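Local coordinates for protein SSD1 (Saccharomyces cerevisiae S288C, PDB 7AM1), which binds messenger RNA, including untranslated regions, and represses translation as a non-enzymatic pseudonuclease member of the RNase II family, at residues T521-L525 and E624-F628; Q172-K178 and H760-L764; Y364-A368 and Y495-V499; V26-L30 and W41-D45. One frame throughout, in Å; residues are numbered along the deposited sequence.

Contact 1. Residues T521-L525 and E624-F628; sequences TLSLL and EILLF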
# COMPACT_ATOMS: atom_id res chain seq x y z
N THR A 521 -16.86 -4.37 -2.32
CA THR A 521 -15.58 -5.05 -2.42
C THR A 521 -14.62 -4.46 -1.39
O THR A 521 -14.89 -3.44 -0.75
CB THR A 521 -15.02 -4.93 -3.85
OG1 THR A 521 -13.94 -5.86 -4.04
CG2 THR A 521 -14.53 -3.51 -4.13
N LEU A 522 -13.48 -5.14 -1.21
CA LEU A 522 -12.51 -4.77 -0.19
C LEU A 522 -11.25 -4.29 -0.90
O LEU A 522 -10.32 -5.06 -1.17
CB LEU A 522 -12.23 -5.95 0.73
CG LEU A 522 -13.47 -6.46 1.49
CD1 LEU A 522 -13.12 -7.71 2.28
CD2 LEU A 522 -14.05 -5.37 2.40
N SER A 523 -11.22 -2.98 -1.19
CA SER A 523 -10.12 -2.42 -1.98
C SER A 523 -8.80 -2.48 -1.22
O SER A 523 -7.75 -2.70 -1.83
CB SER A 523 -10.44 -0.98 -2.35
OG SER A 523 -9.38 -0.43 -3.11
N LEU A 524 -8.83 -2.29 0.09
CA LEU A 524 -7.59 -2.28 0.85
C LEU A 524 -7.01 -3.69 0.96
O LEU A 524 -5.79 -3.87 0.84
CB LEU A 524 -7.82 -1.66 2.24
CG LEU A 524 -8.32 -0.21 2.24
CD1 LEU A 524 -8.51 0.33 3.65
CD2 LEU A 524 -7.41 0.73 1.45
N LEU A 525 -7.86 -4.70 1.15
CA LEU A 525 -7.33 -6.06 1.20
C LEU A 525 -6.70 -6.45 -0.13
O LEU A 525 -5.67 -7.12 -0.16
CB LEU A 525 -8.42 -7.05 1.60
CG LEU A 525 -9.07 -6.86 2.98
CD1 LEU A 525 -9.72 -8.16 3.43
CD2 LEU A 525 -8.09 -6.35 4.02
N GLU A 624 -12.86 -1.93 7.55
CA GLU A 624 -11.83 -2.46 6.67
C GLU A 624 -10.49 -1.79 6.93
O GLU A 624 -9.44 -2.45 6.94
CB GLU A 624 -12.23 -2.29 5.20
CG GLU A 624 -11.24 -2.96 4.24
CD GLU A 624 -11.51 -2.66 2.78
OE1 GLU A 624 -12.50 -1.96 2.48
OE2 GLU A 624 -10.72 -3.11 1.93
N ILE A 625 -10.49 -0.47 7.14
CA ILE A 625 -9.25 0.23 7.46
C ILE A 625 -8.61 -0.39 8.69
O ILE A 625 -7.41 -0.70 8.71
CB ILE A 625 -9.50 1.74 7.64
CG1 ILE A 625 -9.80 2.40 6.29
CG2 ILE A 625 -8.29 2.41 8.29
CD1 ILE A 625 -10.36 3.83 6.39
N LEU A 626 -9.41 -0.61 9.74
CA LEU A 626 -8.88 -1.21 10.96
C LEU A 626 -8.31 -2.60 10.69
O LEU A 626 -7.23 -2.94 11.19
CB LEU A 626 -9.98 -1.29 12.02
CG LEU A 626 -10.55 0.06 12.50
CD1 LEU A 626 -11.65 -0.16 13.52
CD2 LEU A 626 -9.46 0.94 13.07
N LEU A 627 -9.02 -3.41 9.91
CA LEU A 627 -8.53 -4.75 9.58
C LEU A 627 -7.23 -4.67 8.78
O LEU A 627 -6.27 -5.38 9.07
CB LEU A 627 -9.60 -5.51 8.81
CG LEU A 627 -9.22 -6.91 8.32
CD1 LEU A 627 -8.83 -7.79 9.50
CD2 LEU A 627 -10.37 -7.52 7.55
N PHE A 628 -7.19 -3.77 7.80
CA PHE A 628 -6.02 -3.64 6.93
C PHE A 628 -4.75 -3.37 7.73
O PHE A 628 -3.67 -3.84 7.36
CB PHE A 628 -6.31 -2.52 5.92
CG PHE A 628 -5.14 -2.14 5.07
CD1 PHE A 628 -4.75 -2.93 4.01
CD2 PHE A 628 -4.45 -0.96 5.30
CE1 PHE A 628 -3.68 -2.57 3.21
CE2 PHE A 628 -3.38 -0.60 4.51
CZ PHE A 628 -3.00 -1.40 3.46
O HOH W 1 -13.11 -1.45 0.18
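The chain straightens through Thr521 and Leu522 and then turns into helix 523-529, with Leu522 at the N-cap position, while residues 624-628 belong to the middle and end of helix 617-629. The backbones come nearest at Leu525 and Phe628, whose CA atoms lie 6.4 Å apart. This is a buried helix-helix junction of the RNB domain, in which a carboxylate of one helix meets the N-terminus of another. Glu624, extended with both chi1 and chi2 t, places OE2 among the backbone amides of the first turn, which have no helical acceptor of their own. Glu624 OE2 accepts a hydrogen bond from Leu524 N at 2.8 Å and a weak one from Leu525 N at 3.4 Å, so the negative charge sits at the positive end of the helix dipole. Apolar contacts accompany the polar one: Leu524 CD1 reaches Ile625 CG1 at 3.6 Å, Leu524 CB lies 3.8 Å from Phe628 CD1, and Leu525 CD1 is 4.2 Å from Leu627 CD2. Helix 604-612 adds Ile608 against Leu522 and Leu525. The second carboxylate oxygen works through water 1, which donates to Glu624 OE1 at 2.4 Å and Thr521 O at 2.8 Å and accepts from Ser523 N at 2.8 Å.

Contact 2. Residues Q172-K178 and H760-L764; sequences QRPTQKK and HGDQL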
# COMPACT_ATOMS: atom_id res chain seq x y z
N GLN A 172 -0.34 17.92 26.14
CA GLN A 172 0.48 18.72 25.22
C GLN A 172 1.72 17.91 24.86
O GLN A 172 2.56 17.63 25.72
CB GLN A 172 0.86 20.06 25.84
CG GLN A 172 1.60 20.97 24.87
CD GLN A 172 2.22 22.18 25.55
OE1 GLN A 172 2.55 22.14 26.73
NE2 GLN A 172 2.37 23.26 24.80
N ARG A 173 1.84 17.54 23.60
CA ARG A 173 3.02 16.82 23.14
C ARG A 173 4.22 17.77 23.12
O ARG A 173 4.07 18.95 22.78
CB ARG A 173 2.79 16.24 21.75
CG ARG A 173 1.77 15.12 21.70
CD ARG A 173 1.37 14.82 20.27
NE ARG A 173 0.73 15.98 19.67
CZ ARG A 173 0.59 16.18 18.37
NH1 ARG A 173 -0.00 17.28 17.94
NH2 ARG A 173 1.02 15.28 17.49
N PRO A 174 5.42 17.28 23.44
CA PRO A 174 6.61 18.12 23.30
C PRO A 174 6.82 18.53 21.85
O PRO A 174 6.33 17.89 20.92
CB PRO A 174 7.75 17.22 23.79
CG PRO A 174 7.10 16.14 24.57
CD PRO A 174 5.75 15.94 23.96
N THR A 175 7.56 19.62 21.66
CA THR A 175 7.77 20.15 20.31
C THR A 175 8.28 19.08 19.36
O THR A 175 7.79 18.95 18.23
CB THR A 175 8.74 21.34 20.37
OG1 THR A 175 8.13 22.39 21.13
CG2 THR A 175 9.07 21.85 18.97
N GLN A 176 9.29 18.31 19.78
CA GLN A 176 9.86 17.29 18.90
C GLN A 176 8.83 16.23 18.53
O GLN A 176 8.76 15.79 17.38
CB GLN A 176 11.08 16.65 19.57
CG GLN A 176 11.82 15.63 18.72
CD GLN A 176 12.33 16.21 17.42
OE1 GLN A 176 12.11 15.65 16.34
NE2 GLN A 176 13.04 17.34 17.51
N LYS A 177 8.02 15.81 19.51
CA LYS A 177 7.01 14.79 19.24
C LYS A 177 5.96 15.31 18.28
O LYS A 177 5.58 14.63 17.32
CB LYS A 177 6.38 14.34 20.56
CG LYS A 177 5.31 13.28 20.41
CD LYS A 177 5.84 12.09 19.62
CE LYS A 177 4.88 10.92 19.64
NZ LYS A 177 5.41 9.79 18.81
N LYS A 178 5.47 16.53 18.52
CA LYS A 178 4.54 17.17 17.60
C LYS A 178 5.13 17.23 16.20
O LYS A 178 4.47 16.88 15.21
CB LYS A 178 4.19 18.56 18.12
CG LYS A 178 3.23 19.35 17.25
CD LYS A 178 2.78 20.65 17.93
CE LYS A 178 1.69 20.39 18.96
NZ LYS A 178 1.02 21.65 19.41
N HIS A 760 -5.53 16.16 17.08
CA HIS A 760 -4.80 16.27 18.33
C HIS A 760 -5.37 17.39 19.19
O HIS A 760 -5.54 18.52 18.71
CB HIS A 760 -3.31 16.52 18.05
CG HIS A 760 -2.64 15.39 17.35
ND1 HIS A 760 -2.14 14.29 18.02
CD2 HIS A 760 -2.42 15.17 16.03
CE1 HIS A 760 -1.62 13.45 17.14
NE2 HIS A 760 -1.77 13.96 15.93
N GLY A 761 -5.65 17.08 20.45
CA GLY A 761 -6.20 18.09 21.35
C GLY A 761 -5.27 19.28 21.51
O GLY A 761 -5.73 20.42 21.63
N ASP A 762 -3.96 19.04 21.52
CA ASP A 762 -3.00 20.11 21.71
C ASP A 762 -2.82 20.98 20.47
O ASP A 762 -1.92 21.83 20.45
CB ASP A 762 -1.65 19.55 22.15
CG ASP A 762 -1.00 18.67 21.10
OD1 ASP A 762 -1.45 18.69 19.94
OD2 ASP A 762 -0.04 17.95 21.45
N GLN A 763 -3.62 20.77 19.43
CA GLN A 763 -3.65 21.68 18.29
C GLN A 763 -5.00 22.37 18.15
O GLN A 763 -5.23 23.07 17.17
CB GLN A 763 -3.27 20.93 17.01
CG GLN A 763 -1.80 20.52 17.00
CD GLN A 763 -1.40 19.75 15.77
OE1 GLN A 763 -2.10 18.82 15.35
NE2 GLN A 763 -0.27 20.12 15.18
N LEU A 764 -5.88 22.20 19.14
CA LEU A 764 -7.19 22.81 19.16
C LEU A 764 -7.28 23.84 20.29
O LEU A 764 -6.65 23.68 21.34
CB LEU A 764 -8.28 21.75 19.35
CG LEU A 764 -8.30 20.63 18.30
CD1 LEU A 764 -9.33 19.57 18.65
CD2 LEU A 764 -8.55 21.22 16.92
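The guanidinium of Arg173 lies flat on the imidazole of His760, the centres 3.5 Å apart and the planes at 6°, while its edge engages Asp762 in a two-pronged salt bridge: NE to OD2 at 2.8 Å and NH1 to OD1 at 2.8 Å. Asp762 OD2 also accepts from Arg173 N at 2.9 Å, fixing backbone and side chain of the arginine together. Residues 172-178 lead into helix 175-186, part of an insertion between strands 68-73 and 206-214 of the N-terminal barrel; after His760, the last residue of strand 755-760, residues 761-763 form a 3-10 turn in the C-terminal region assigned to the OB clan. Lys178, one helical turn in, stretches across to this turn, where NZ donates to Asp762 O at 3.1 Å and makes a long ion pair with Asp762 OD1 at 3.9 Å. NZ also forms salt bridges with Asp795 and Glu796, and Arg173 NH2 pairs with Asp181. The imidazole is held on both nitrogens, ND1 bonding to Asp154 and NE2 to Glu185.

Contact 3. Residues Y364-A368 and Y495-V499; sequences YNIFA and YLSTV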
# COMPACT_ATOMS: atom_id res chain seq x y z
N TYR A 364 -14.57 -18.94 -31.32
CA TYR A 364 -14.23 -18.25 -30.08
C TYR A 364 -14.31 -16.76 -30.31
O TYR A 364 -13.79 -16.24 -31.30
CB TYR A 364 -12.82 -18.64 -29.61
CG TYR A 364 -12.65 -20.12 -29.38
CD1 TYR A 364 -13.05 -20.71 -28.19
CD2 TYR A 364 -12.12 -20.94 -30.37
CE1 TYR A 364 -12.91 -22.06 -27.98
CE2 TYR A 364 -11.98 -22.30 -30.17
CZ TYR A 364 -12.38 -22.85 -28.97
OH TYR A 364 -12.25 -24.20 -28.76
N ASN A 365 -15.00 -16.07 -29.40
CA ASN A 365 -15.09 -14.61 -29.39
C ASN A 365 -14.26 -14.14 -28.20
O ASN A 365 -14.77 -13.90 -27.11
CB ASN A 365 -16.53 -14.14 -29.30
CG ASN A 365 -16.66 -12.63 -29.44
OD1 ASN A 365 -15.67 -11.90 -29.39
ND2 ASN A 365 -17.88 -12.16 -29.63
N ILE A 366 -12.95 -14.03 -28.42
CA ILE A 366 -12.02 -13.64 -27.37
C ILE A 366 -11.95 -12.12 -27.33
O ILE A 366 -11.73 -11.47 -28.36
CB ILE A 366 -10.63 -14.25 -27.62
CG1 ILE A 366 -10.68 -15.77 -27.44
CG2 ILE A 366 -9.61 -13.67 -26.65
CD1 ILE A 366 -9.50 -16.50 -28.02
N PHE A 367 -12.14 -11.55 -26.15
CA PHE A 367 -11.93 -10.13 -25.98
C PHE A 367 -10.74 -9.91 -25.06
O PHE A 367 -10.66 -10.50 -23.98
CB PHE A 367 -13.18 -9.41 -25.45
CG PHE A 367 -13.78 -10.02 -24.21
CD1 PHE A 367 -14.62 -11.11 -24.29
CD2 PHE A 367 -13.52 -9.47 -22.96
CE1 PHE A 367 -15.18 -11.66 -23.15
CE2 PHE A 367 -14.07 -10.01 -21.82
CZ PHE A 367 -14.91 -11.11 -21.91
N ALA A 368 -9.79 -9.11 -25.53
CA ALA A 368 -8.65 -8.72 -24.72
C ALA A 368 -9.06 -7.59 -23.79
O ALA A 368 -9.85 -6.72 -24.18
CB ALA A 368 -7.49 -8.28 -25.62
N TYR A 495 -23.47 -11.41 -23.48
CA TYR A 495 -22.19 -12.11 -23.35
C TYR A 495 -21.46 -11.68 -22.09
O TYR A 495 -21.04 -12.52 -21.28
CB TYR A 495 -21.37 -11.79 -24.60
CG TYR A 495 -20.07 -12.52 -24.83
CD1 TYR A 495 -19.80 -13.74 -24.24
CD2 TYR A 495 -19.09 -11.96 -25.65
CE1 TYR A 495 -18.59 -14.39 -24.47
CE2 TYR A 495 -17.89 -12.60 -25.88
CZ TYR A 495 -17.65 -13.81 -25.28
OH TYR A 495 -16.45 -14.46 -25.50
N LEU A 496 -21.30 -10.37 -21.89
CA LEU A 496 -20.55 -9.87 -20.75
C LEU A 496 -21.29 -10.10 -19.44
O LEU A 496 -20.64 -10.26 -18.40
CB LEU A 496 -20.27 -8.38 -20.96
CG LEU A 496 -19.34 -8.10 -22.14
CD1 LEU A 496 -19.24 -6.61 -22.41
CD2 LEU A 496 -17.96 -8.70 -21.87
N SER A 497 -22.62 -10.12 -19.47
CA SER A 497 -23.38 -10.45 -18.27
C SER A 497 -23.08 -11.86 -17.79
O SER A 497 -23.07 -12.12 -16.58
CB SER A 497 -24.88 -10.30 -18.53
OG SER A 497 -25.18 -8.99 -18.98
N THR A 498 -22.83 -12.78 -18.72
CA THR A 498 -22.48 -14.14 -18.33
C THR A 498 -21.11 -14.17 -17.67
O THR A 498 -20.91 -14.89 -16.69
CB THR A 498 -22.52 -15.06 -19.54
OG1 THR A 498 -23.79 -14.95 -20.18
CG2 THR A 498 -22.30 -16.51 -19.11
N VAL A 499 -20.17 -13.39 -18.19
CA VAL A 499 -18.85 -13.29 -17.57
C VAL A 499 -18.98 -12.81 -16.13
O VAL A 499 -18.33 -13.34 -15.22
CB VAL A 499 -17.93 -12.37 -18.39
CG1 VAL A 499 -16.61 -12.17 -17.67
CG2 VAL A 499 -17.69 -12.94 -19.77
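One hydrogen bond joins the two segments, and it is very short: Tyr495 OH donates to Asn365 O at 2.4 Å. The same hydroxyl is also hydrogen-bonded to Val382 N of strand 378-384, so the phenol end reaches the backbone of two neighbouring chain segments. Aromatic interactions centre on Phe367, which turns its edge toward the face of Tyr495 in an offset edge-to-face pair, with centroids 5.6 Å apart and planes at 84°. A CH-pi contact comes from Leu496, whose CD2 sits over the Phe367 face, 4.2 Å from the centroid of that ring and 24° off its normal. The setting is a helix laid against a beta-sheet in the RNB domain: strand 367-370 runs between strands 378-384 and 476-479 of a mixed sheet, and the first turn of helix 495-510 packs over it. The nearest CA pairs, Asn365 CA with Tyr495 CA at 9.7 Å and Phe367 CA with Leu496 CA at 10.1 Å, leave a gap that side chains fill. Apolar contacts do the rest. Phe367 CZ meets Leu496 CD2 at 3.9 Å and, near the ring plane, Val499 CG2 at 4.0 Å. Beyond Phe367, Leu496 packs on Leu478 of the edge strand and on Leu483 and Leu487, while Val499 touches Val382.

Contact 4. Residues V26-L30 and W41-D45; sequences VAGIL and WVSTD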
# COMPACT_ATOMS: atom_id res chain seq x y z
N VAL A 26 15.99 -17.29 17.26
CA VAL A 26 14.90 -17.32 16.28
C VAL A 26 15.16 -16.22 15.26
O VAL A 26 15.66 -15.15 15.60
CB VAL A 26 13.52 -17.14 16.94
CG1 VAL A 26 13.18 -18.34 17.82
CG2 VAL A 26 13.47 -15.87 17.75
N ALA A 27 14.81 -16.50 14.01
CA ALA A 27 15.01 -15.57 12.91
C ALA A 27 13.69 -14.89 12.55
O ALA A 27 12.61 -15.41 12.80
CB ALA A 27 15.58 -16.29 11.69
N GLY A 28 13.81 -13.72 11.94
CA GLY A 28 12.64 -12.94 11.58
C GLY A 28 13.04 -11.65 10.90
O GLY A 28 14.22 -11.30 10.82
N ILE A 29 12.02 -10.94 10.43
CA ILE A 29 12.20 -9.70 9.68
C ILE A 29 12.01 -8.53 10.63
O ILE A 29 11.02 -8.47 11.37
CB ILE A 29 11.21 -9.63 8.50
CG1 ILE A 29 11.48 -10.76 7.50
CG2 ILE A 29 11.31 -8.28 7.81
CD1 ILE A 29 12.79 -10.62 6.74
N LEU A 30 12.97 -7.62 10.64
CA LEU A 30 12.92 -6.45 11.52
C LEU A 30 12.04 -5.37 10.91
O LEU A 30 12.16 -5.05 9.72
CB LEU A 30 14.33 -5.92 11.76
CG LEU A 30 14.47 -4.75 12.74
CD1 LEU A 30 14.87 -5.25 14.12
CD2 LEU A 30 15.48 -3.73 12.22
N TRP A 41 10.03 -4.29 15.96
CA TRP A 41 9.48 -5.62 16.10
C TRP A 41 10.15 -6.55 15.10
O TRP A 41 10.57 -6.13 14.02
CB TRP A 41 7.96 -5.60 15.90
CG TRP A 41 7.28 -4.73 16.91
CD1 TRP A 41 7.08 -3.39 16.82
CD2 TRP A 41 6.69 -5.14 18.15
NE1 TRP A 41 6.43 -2.93 17.94
CE2 TRP A 41 6.17 -3.99 18.77
CE3 TRP A 41 6.56 -6.37 18.81
CZ2 TRP A 41 5.53 -4.03 20.00
CZ3 TRP A 41 5.92 -6.41 20.03
CH2 TRP A 41 5.41 -5.24 20.62
N VAL A 42 10.25 -7.82 15.47
CA VAL A 42 10.74 -8.85 14.57
C VAL A 42 9.62 -9.87 14.41
O VAL A 42 9.22 -10.52 15.38
CB VAL A 42 12.03 -9.50 15.08
CG1 VAL A 42 12.40 -10.69 14.21
CG2 VAL A 42 13.15 -8.48 15.11
N SER A 43 9.10 -9.98 13.19
CA SER A 43 8.02 -10.91 12.90
C SER A 43 8.59 -12.27 12.53
O SER A 43 9.50 -12.37 11.70
CB SER A 43 7.14 -10.38 11.77
OG SER A 43 7.91 -10.09 10.62
N THR A 44 8.06 -13.31 13.17
CA THR A 44 8.45 -14.68 12.87
C THR A 44 7.52 -15.24 11.80
O THR A 44 6.34 -14.91 11.74
CB THR A 44 8.37 -15.54 14.13
OG1 THR A 44 7.04 -15.51 14.66
CG2 THR A 44 9.32 -15.00 15.19
N ASP A 45 8.09 -16.09 10.94
CA ASP A 45 7.30 -16.77 9.91
C ASP A 45 6.70 -18.05 10.52
O ASP A 45 7.04 -19.17 10.16
CB ASP A 45 8.15 -17.08 8.69
O HOH W 2 10.85 -16.14 10.64
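Val26 points its CA-to-CB bond toward the partner segment without touching it, and packs on Val71 and Ile52 of neighbouring barrel strands. At Ala27 the direct pairing has given way to water: water 2 donates to Ala27 O at 2.9 Å and accepts from Asp45 N at 2.8 Å, bridging the backbones where the strands splay. Gly28 follows, nearly fully extended, with its CA 3.5 Å from Val42 CG1 and 3.2 Å from Ser43 O. A CB here would come within 2.5 Å of Val42 CG1, so any side chain would clash. Ile29 forms the antiparallel hydrogen-bonded pair with Ser43: Ile29 N donates to Ser43 O at 3.2 Å and Ser43 N to Ile29 O at 3.0 Å, and their side chains share one face, Ile29 CB lying 3.9 Å from Ser43 OG. Leu30 faces Val42 in the next, non-hydrogen-bonded pair. Their side chains meet on the opposite face, CD1 of Leu30 3.8 Å from CG2 of Val42, and Leu30 CA makes a CA-H...O contact with Trp41 O at 3.4 Å. The short strand segments cross at 120°, a strongly twisted hairpin. It supplies the first two strands of a closed five-stranded barrel of order 1-2-3-5-4, the OB-fold topology, consistent with the first cold-shock domain of RNase II relatives.

In the fold
Contact 4 comes first along the chain, inside the N-terminal barrel, and closes before contact 2 opens. Contact 2 then spans 582 residues and joins the insertion in that barrel to the C-terminal region, enclosing contacts 3 and 1 in turn. Those two share the RNB domain: contact 3 sits at its mixed beta-sheet, contact 1 among its helices, with helix 523-529 following helix 495-510 in the chain, yet their centres are about 30 Å apart. Contact 1 lies nearest the middle, about 11 Å from the centre of the chain, whereas contacts 2 and 3 are on opposite sides of it, about 57 Å between centres. The chain thus brings its N-terminal and C-terminal regions together around the RNB domain.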